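Local coordinates for protein carboxylesterase (Ferroplasma acidiphilum, PDB 3WJ2) that probably hydrolyses carboxylic esters as a carboxylesterase of the alpha/beta-hydrolase fold, at residues Asn97-Leu102 against Ile110-Tyr115; Leu161-Cys166 against Phe229-Ala234; Ala243-Asn248 against Thr259-Leu264. All coordinates share one frame; numbering follows the deposited sequence.

Contact 1. Residues Asn97-Leu102 against Ile110-Tyr115; sequences NYCRFL and IISIEY
Cys-99 and Leu-102, one turn apart on helix 97-102, meet Ile-110 and Ser-112, two residues apart on strand 110-113. The thiol meets both strand side chains: Cys-99 SG lies 3.8 Å from Ser-112 CB and 4.3 Å from Ile-110 CG2. Ile-110 spreads its branches along the helix, CG2 toward the sulfur and CG1 toward Leu-102, where Ile-110 CG1 comes within 4.1 Å of Leu-102 CB and 4.0 Å of Leu-102 C. With CG1 of Ile-110 beside its own backbone N (chi1 -59°), the methyl branch is left anti to that nitrogen and turned to Cys-99. Leu-102 meets the strand with its CB, while its CG rests 4.1 Å above one face of the Tyr-98 ring, toward the rim.

The helix runs nearly antiparallel to the strand, at 157° with 8.9 Å between axes, the two being the second and third elements of the beta-alpha-beta unit strand 78-82, helix 96-106, strand 109-113. Behind the first shell, Val-297 of helix 291-303 packs on Leu-102, and Tyr-70 of strand 63-71 touches Cys-99. Tyr-98 OH is hydrogen-bonded to Tyr-81 OH. No hydrogen bond joins the two segments, and every touching residue is buried; helix and strand are therefore held here by dispersion and exclusion of water, not by directed polar bonds.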
# COMPACT_ATOMS: atom_id res chain seq x y z
N ASN B 97 -6.49 34.47 -4.34
CA ASN B 97 -5.18 34.28 -4.98
C ASN B 97 -5.26 32.95 -5.85
O ASN B 97 -4.84 32.98 -7.00
CB ASN B 97 -4.03 34.11 -4.01
CG ASN B 97 -3.51 35.47 -3.48
OD1 ASN B 97 -4.21 36.50 -3.63
ND2 ASN B 97 -2.35 35.46 -2.89
N TYR B 98 -5.88 31.92 -5.27
CA TYR B 98 -5.93 30.64 -5.97
C TYR B 98 -6.84 30.69 -7.22
O TYR B 98 -6.49 30.23 -8.30
CB TYR B 98 -6.43 29.61 -4.98
CG TYR B 98 -6.76 28.24 -5.60
CD1 TYR B 98 -5.75 27.30 -5.81
CD2 TYR B 98 -8.09 27.93 -5.69
CE1 TYR B 98 -6.13 26.03 -6.40
CE2 TYR B 98 -8.46 26.73 -6.21
CZ TYR B 98 -7.49 25.83 -6.47
OH TYR B 98 -7.79 24.55 -6.93
N CYS B 99 -8.03 31.31 -7.10
CA CYS B 99 -8.90 31.45 -8.23
C CYS B 99 -8.33 32.27 -9.38
O CYS B 99 -8.47 31.96 -10.52
CB CYS B 99 -10.26 31.96 -7.80
SG CYS B 99 -11.21 30.60 -6.97
N ARG B 100 -7.64 33.36 -8.99
CA ARG B 100 -6.84 34.08 -9.99
C ARG B 100 -5.84 33.20 -10.75
O ARG B 100 -5.79 33.26 -11.96
CB ARG B 100 -6.09 35.23 -9.30
CG ARG B 100 -7.04 36.43 -8.91
CD ARG B 100 -6.19 37.26 -8.00
NE ARG B 100 -6.86 38.52 -7.65
CZ ARG B 100 -6.71 39.67 -8.30
NH1 ARG B 100 -5.92 39.82 -9.38
NH2 ARG B 100 -7.41 40.73 -7.86
N PHE B 101 -5.10 32.35 -10.01
CA PHE B 101 -4.19 31.45 -10.64
C PHE B 101 -4.87 30.44 -11.54
O PHE B 101 -4.42 30.21 -12.64
CB PHE B 101 -3.39 30.75 -9.52
CG PHE B 101 -2.30 29.81 -10.05
CD1 PHE B 101 -1.14 30.35 -10.64
CD2 PHE B 101 -2.43 28.43 -9.97
CE1 PHE B 101 -0.12 29.54 -11.08
CE2 PHE B 101 -1.41 27.60 -10.47
CZ PHE B 101 -0.25 28.17 -11.01
N LEU B 102 -5.99 29.87 -11.09
CA LEU B 102 -6.71 29.04 -12.04
C LEU B 102 -7.17 29.76 -13.26
O LEU B 102 -7.18 29.17 -14.30
CB LEU B 102 -7.98 28.48 -11.38
CG LEU B 102 -7.78 27.52 -10.21
CD1 LEU B 102 -9.23 27.03 -9.69
CD2 LEU B 102 -6.96 26.31 -10.56
N ILE B 110 -13.47 31.68 -14.55
CA ILE B 110 -13.65 30.93 -13.29
C ILE B 110 -14.66 31.75 -12.44
O ILE B 110 -14.43 32.97 -12.13
CB ILE B 110 -12.26 30.85 -12.50
CG1 ILE B 110 -11.18 30.14 -13.35
CG2 ILE B 110 -12.40 30.12 -11.10
CD1 ILE B 110 -11.51 28.68 -13.80
N ILE B 111 -15.71 31.09 -11.95
CA ILE B 111 -16.72 31.79 -11.15
C ILE B 111 -16.70 31.14 -9.79
O ILE B 111 -17.23 30.02 -9.60
CB ILE B 111 -18.14 31.74 -11.80
CG1 ILE B 111 -18.04 32.34 -13.24
CG2 ILE B 111 -19.17 32.51 -10.88
CD1 ILE B 111 -19.40 32.23 -14.04
N SER B 112 -16.17 31.84 -8.81
CA SER B 112 -16.03 31.29 -7.46
C SER B 112 -17.28 31.61 -6.68
O SER B 112 -17.69 32.79 -6.52
CB SER B 112 -14.75 31.89 -6.86
OG SER B 112 -14.66 31.49 -5.48
N ILE B 113 -17.97 30.55 -6.22
CA ILE B 113 -19.29 30.73 -5.57
C ILE B 113 -19.27 30.51 -4.09
O ILE B 113 -18.69 29.53 -3.57
CB ILE B 113 -20.32 29.78 -6.22
CG1 ILE B 113 -20.51 30.17 -7.69
CG2 ILE B 113 -21.67 29.82 -5.50
CD1 ILE B 113 -20.98 28.99 -8.54
N GLU B 114 -19.81 31.48 -3.36
CA GLU B 114 -19.93 31.37 -1.90
C GLU B 114 -21.18 30.67 -1.45
O GLU B 114 -22.19 31.35 -1.07
CB GLU B 114 -19.87 32.75 -1.17
CG GLU B 114 -18.53 33.06 -0.77
CD GLU B 114 -18.44 34.42 -0.07
OE1 GLU B 114 -19.46 35.09 0.30
OE2 GLU B 114 -17.29 34.83 -0.02
N TYR B 115 -21.12 29.34 -1.31
CA TYR B 115 -22.25 28.61 -0.72
C TYR B 115 -22.33 28.76 0.76
O TYR B 115 -21.38 29.28 1.39
CB TYR B 115 -22.08 27.10 -1.09
CG TYR B 115 -20.74 26.50 -0.61
CD1 TYR B 115 -20.63 25.95 0.71
CD2 TYR B 115 -19.59 26.53 -1.46
CE1 TYR B 115 -19.39 25.42 1.09
CE2 TYR B 115 -18.39 25.91 -1.07
CZ TYR B 115 -18.34 25.40 0.20
OH TYR B 115 -17.19 24.84 0.73

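Contact 2. Residues Leu161-Cys166 against Phe229-Ala234; sequences LAAALC and FSPLVA
Pro-231 turns the CG corner of its ring toward helix 161-166, where Ala-163 and Ala-164 both direct their methyl groups at it. The corner is shared by the two alanines: Pro-231 CG is 4.2 Å from Ala-163 CB and 4.1 Å from Ala-164 CB. The same ring carbon, Pro-231 CG, also comes within 4.1 Å of Ala-164 N, so it lies against the helix backbone as well as the methyls. The small alanine side chains permit this approach, and the CA atoms of Ala-164 and Pro-231 are only 5.7 Å apart. The ring is puckered C-gamma exo, with CG the atom that makes the contact.

Pro-231 begins a short 3-10 segment, 231-233, in the loop between helix 207-217 and strand 243-248. Hydrogen bonds from Val-233 N to Ser-230 O, at 2.9 Å, and from Ala-234 N to Pro-231 O, at 3.1 Å, curl that loop. Strand 150-155 passes into helix 157-172 through a Gly-154, Ser-156, Gly-158 pattern consistent with the nucleophile elbow of alpha/beta hydrolases; the contact thus sets a loop of the later half of the fold against the helix that this turn leads into.

Other elements complete the packing round the alanines. Phe-127 of helix 125-139 touches Ala-164, whereas Gln-180 and Leu-182 of strand 180-183 touch Ala-163. A polar tie lies beside the apolar one: the Phe-229 carbonyl accepts a hydrogen bond from Asn-160 ND2, joining the start of the loop segment to the same helix. Next to the proline, Leu-232 takes part in a subunit interface, with its carbonyl oxygen accepting a hydrogen bond from Asn-191 ND2 of a neighbouring subunit and its side chain packing on Phe-192 of that subunit.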
# COMPACT_ATOMS: atom_id res chain seq x y z
N LEU B 161 -19.10 18.91 -3.26
CA LEU B 161 -20.32 19.57 -3.81
C LEU B 161 -20.40 19.41 -5.36
O LEU B 161 -21.46 19.18 -5.92
CB LEU B 161 -20.33 21.10 -3.49
CG LEU B 161 -20.38 21.28 -2.02
CD1 LEU B 161 -20.31 22.86 -1.72
CD2 LEU B 161 -21.62 20.72 -1.29
N ALA B 162 -19.21 19.53 -6.04
CA ALA B 162 -19.11 19.43 -7.45
C ALA B 162 -19.52 17.97 -7.88
O ALA B 162 -20.33 17.85 -8.78
CB ALA B 162 -17.76 19.75 -7.93
N ALA B 163 -18.99 16.98 -7.16
CA ALA B 163 -19.26 15.57 -7.56
C ALA B 163 -20.73 15.36 -7.26
O ALA B 163 -21.41 14.72 -8.08
CB ALA B 163 -18.43 14.64 -6.72
N ALA B 164 -21.26 15.79 -6.13
CA ALA B 164 -22.65 15.50 -5.74
C ALA B 164 -23.66 16.16 -6.64
O ALA B 164 -24.69 15.56 -6.97
CB ALA B 164 -22.84 15.94 -4.33
N LEU B 165 -23.38 17.39 -7.08
CA LEU B 165 -24.39 18.09 -7.89
C LEU B 165 -24.48 17.33 -9.22
O LEU B 165 -25.59 17.26 -9.78
CB LEU B 165 -24.12 19.61 -8.05
CG LEU B 165 -22.99 19.99 -9.00
CD1 LEU B 165 -23.55 20.20 -10.39
CD2 LEU B 165 -22.46 21.37 -8.53
N CYS B 166 -23.37 16.75 -9.73
CA CYS B 166 -23.40 16.00 -11.00
C CYS B 166 -24.29 14.81 -10.84
O CYS B 166 -25.10 14.54 -11.75
CB CYS B 166 -22.03 15.55 -11.44
SG CYS B 166 -21.04 17.03 -11.96
N PHE B 229 -24.81 13.72 -0.01
CA PHE B 229 -23.87 14.05 1.06
C PHE B 229 -22.58 13.28 0.80
O PHE B 229 -21.48 13.82 0.92
CB PHE B 229 -24.40 13.62 2.49
CG PHE B 229 -23.49 14.02 3.64
CD1 PHE B 229 -23.86 15.04 4.48
CD2 PHE B 229 -22.16 13.49 3.80
CE1 PHE B 229 -23.04 15.44 5.60
CE2 PHE B 229 -21.34 13.89 4.89
CZ PHE B 229 -21.80 14.91 5.79
N SER B 230 -22.69 11.99 0.44
CA SER B 230 -21.51 11.14 0.20
C SER B 230 -21.71 10.44 -1.14
O SER B 230 -22.40 9.38 -1.23
CB SER B 230 -21.27 10.00 1.28
OG SER B 230 -20.95 10.55 2.61
N PRO B 231 -21.16 10.91 -2.23
CA PRO B 231 -21.35 10.35 -3.57
C PRO B 231 -20.97 8.87 -3.66
O PRO B 231 -21.47 8.17 -4.54
CB PRO B 231 -20.39 11.21 -4.46
CG PRO B 231 -20.53 12.58 -3.77
CD PRO B 231 -20.53 12.25 -2.25
N LEU B 232 -20.08 8.40 -2.78
CA LEU B 232 -19.68 7.01 -2.88
C LEU B 232 -20.84 6.11 -2.49
O LEU B 232 -20.72 4.92 -2.74
CB LEU B 232 -18.42 6.72 -2.01
CG LEU B 232 -17.21 6.96 -2.87
CD1 LEU B 232 -15.94 7.06 -1.93
CD2 LEU B 232 -16.96 5.82 -3.94
N VAL B 233 -21.91 6.63 -1.91
CA VAL B 233 -23.06 5.74 -1.59
C VAL B 233 -24.01 5.58 -2.77
O VAL B 233 -25.00 4.80 -2.63
CB VAL B 233 -23.72 6.11 -0.21
CG1 VAL B 233 -22.68 6.12 0.92
CG2 VAL B 233 -24.42 7.33 -0.29
N ALA B 234 -23.82 6.30 -3.90
CA ALA B 234 -24.65 6.16 -5.13
C ALA B 234 -24.58 4.71 -5.58
O ALA B 234 -23.61 4.02 -5.37
CB ALA B 234 -24.17 7.04 -6.26

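Contact 3. Residues Ala243-Asn248 against Thr259-Leu264; sequences AIMVTN and TYVKKL
Met-245 sends CG anti to its backbone N (chi1 172°) and then bends at both chi2 and chi3, folding its methyl round toward Tyr-260. Met-245 CE ends 3.8 Å from Tyr-260 CD2 and 4.0 Å from Tyr-260 CB, the two side chains crossing at about a right angle with the methyl oblique to the ring. Nearer the backbone, Met-245 presses on Val-261. Met-245 CB is 3.4 Å from Val-261 CG2, closer than two carbons normally pack, and its CG is almost as close to that methyl. Two residues earlier on the strand, Ala-243 CB meets Leu-264 CD1 at 3.7 Å. Tyr-260, Val-261 and Leu-264 thus meet Ala-243 and Met-245 through carbon atoms, all five residues buried.

Strand and helix run close to antiparallel, at 158° with axes 9.5 Å apart, the first two elements of the beta-alpha-beta unit strand 243-248, helix 254-266, strand 271-280. Ile-277 of another subunit packs on Val-261. Within the sheet, strand 243-248 lies between strands 180-183 and 271-280, while Ile-244 and Val-246 point away from helix 254-266 and pack on helix 291-303.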
# COMPACT_ATOMS: atom_id res chain seq x y z
N ALA B 243 -14.55 13.42 -15.87
CA ALA B 243 -13.99 13.84 -14.59
C ALA B 243 -12.46 13.98 -14.70
O ALA B 243 -11.76 13.23 -15.46
CB ALA B 243 -14.28 12.83 -13.50
N ILE B 244 -11.96 14.96 -13.91
CA ILE B 244 -10.51 14.99 -13.57
C ILE B 244 -10.48 14.88 -12.04
O ILE B 244 -11.10 15.69 -11.33
CB ILE B 244 -9.87 16.28 -13.99
CG1 ILE B 244 -10.04 16.52 -15.50
CG2 ILE B 244 -8.38 16.33 -13.55
CD1 ILE B 244 -9.59 18.01 -15.96
N MET B 245 -9.69 13.91 -11.52
CA MET B 245 -9.59 13.64 -10.08
C MET B 245 -8.14 13.79 -9.70
O MET B 245 -7.26 13.22 -10.32
CB MET B 245 -10.02 12.21 -9.68
CG MET B 245 -9.73 11.89 -8.23
SD MET B 245 -10.93 12.69 -7.10
CE MET B 245 -12.45 11.65 -7.33
N VAL B 246 -7.92 14.66 -8.68
CA VAL B 246 -6.52 14.78 -8.14
C VAL B 246 -6.60 14.35 -6.71
O VAL B 246 -7.36 14.83 -5.89
CB VAL B 246 -6.13 16.30 -8.17
CG1 VAL B 246 -4.72 16.45 -7.55
CG2 VAL B 246 -6.16 16.81 -9.68
N THR B 247 -5.74 13.39 -6.35
CA THR B 247 -5.59 12.97 -4.95
C THR B 247 -4.15 13.24 -4.54
O THR B 247 -3.27 13.57 -5.35
CB THR B 247 -5.83 11.39 -4.84
OG1 THR B 247 -4.70 10.72 -5.40
CG2 THR B 247 -7.07 11.03 -5.67
N ASN B 248 -3.98 13.19 -3.21
CA ASN B 248 -2.62 13.48 -2.65
C ASN B 248 -2.13 12.20 -1.96
O ASN B 248 -2.90 11.55 -1.25
CB ASN B 248 -2.78 14.51 -1.54
CG ASN B 248 -3.43 15.81 -2.07
OD1 ASN B 248 -2.88 16.45 -2.93
ND2 ASN B 248 -4.56 16.16 -1.52
N THR B 259 -10.84 5.27 -5.24
CA THR B 259 -11.98 4.31 -5.57
C THR B 259 -13.01 4.98 -6.44
O THR B 259 -13.45 4.43 -7.47
CB THR B 259 -12.66 3.87 -4.30
OG1 THR B 259 -11.71 3.08 -3.52
CG2 THR B 259 -13.99 3.12 -4.52
N TYR B 260 -13.30 6.27 -6.18
CA TYR B 260 -14.28 6.96 -7.00
C TYR B 260 -13.90 7.03 -8.46
O TYR B 260 -14.76 6.85 -9.35
CB TYR B 260 -14.55 8.37 -6.40
CG TYR B 260 -15.83 9.04 -6.88
CD1 TYR B 260 -17.03 8.59 -6.36
CD2 TYR B 260 -15.85 10.08 -7.79
CE1 TYR B 260 -18.27 9.23 -6.69
CE2 TYR B 260 -17.08 10.69 -8.16
CZ TYR B 260 -18.28 10.19 -7.62
OH TYR B 260 -19.47 10.81 -7.92
N VAL B 261 -12.65 7.39 -8.80
CA VAL B 261 -12.20 7.35 -10.18
C VAL B 261 -12.46 6.00 -10.88
O VAL B 261 -12.90 5.98 -12.03
CB VAL B 261 -10.59 7.57 -10.27
CG1 VAL B 261 -10.06 7.25 -11.77
CG2 VAL B 261 -10.36 8.88 -9.97
N LYS B 262 -12.10 4.96 -10.15
CA LYS B 262 -12.26 3.59 -10.67
C LYS B 262 -13.71 3.26 -10.89
O LYS B 262 -14.02 2.68 -11.94
CB LYS B 262 -11.64 2.61 -9.76
CG LYS B 262 -10.03 2.77 -9.67
CD LYS B 262 -9.40 2.04 -8.53
CE LYS B 262 -7.81 2.13 -8.76
NZ LYS B 262 -7.16 1.53 -7.63
N LYS B 263 -14.57 3.68 -9.97
CA LYS B 263 -16.03 3.45 -10.19
C LYS B 263 -16.55 4.19 -11.39
O LYS B 263 -17.44 3.73 -12.11
CB LYS B 263 -16.86 3.83 -8.94
CG LYS B 263 -16.52 2.98 -7.67
CD LYS B 263 -16.89 1.55 -8.04
CE LYS B 263 -18.47 1.42 -7.98
NZ LYS B 263 -18.87 -0.02 -8.47
N LEU B 264 -16.11 5.44 -11.60
CA LEU B 264 -16.48 6.20 -12.75
C LEU B 264 -16.09 5.43 -14.04
O LEU B 264 -16.90 5.33 -14.93
CB LEU B 264 -15.85 7.66 -12.82
CG LEU B 264 -16.43 8.51 -11.70
CD1 LEU B 264 -15.76 9.93 -11.78
CD2 LEU B 264 -17.92 8.78 -11.77

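Contacts 1 and 3 each set a helix against a strand of the same central sheet, with centres 22 Å apart and nearest atoms about 8 Å apart. Contact 2 touches both. Toward contact 1, whose centre is 21 Å from that of contact 2, Leu-161 CD1 packs 3.7 Å from Tyr-115 CE2. Toward contact 3, whose centre is 12 Å away, Tyr-260 OH lies 3.6 Å from Pro-231 CB and Leu-232 CD2 is 3.7 Å from Tyr-260 CD1. Tyr-260, of contact 3, thus links it to the proline of contact 2. Helix 157-172, carrying segment 161-166, leads away from the probable nucleophile elbow around Ser-156; Leu-102 of contact 1 lies near that turn without touching it.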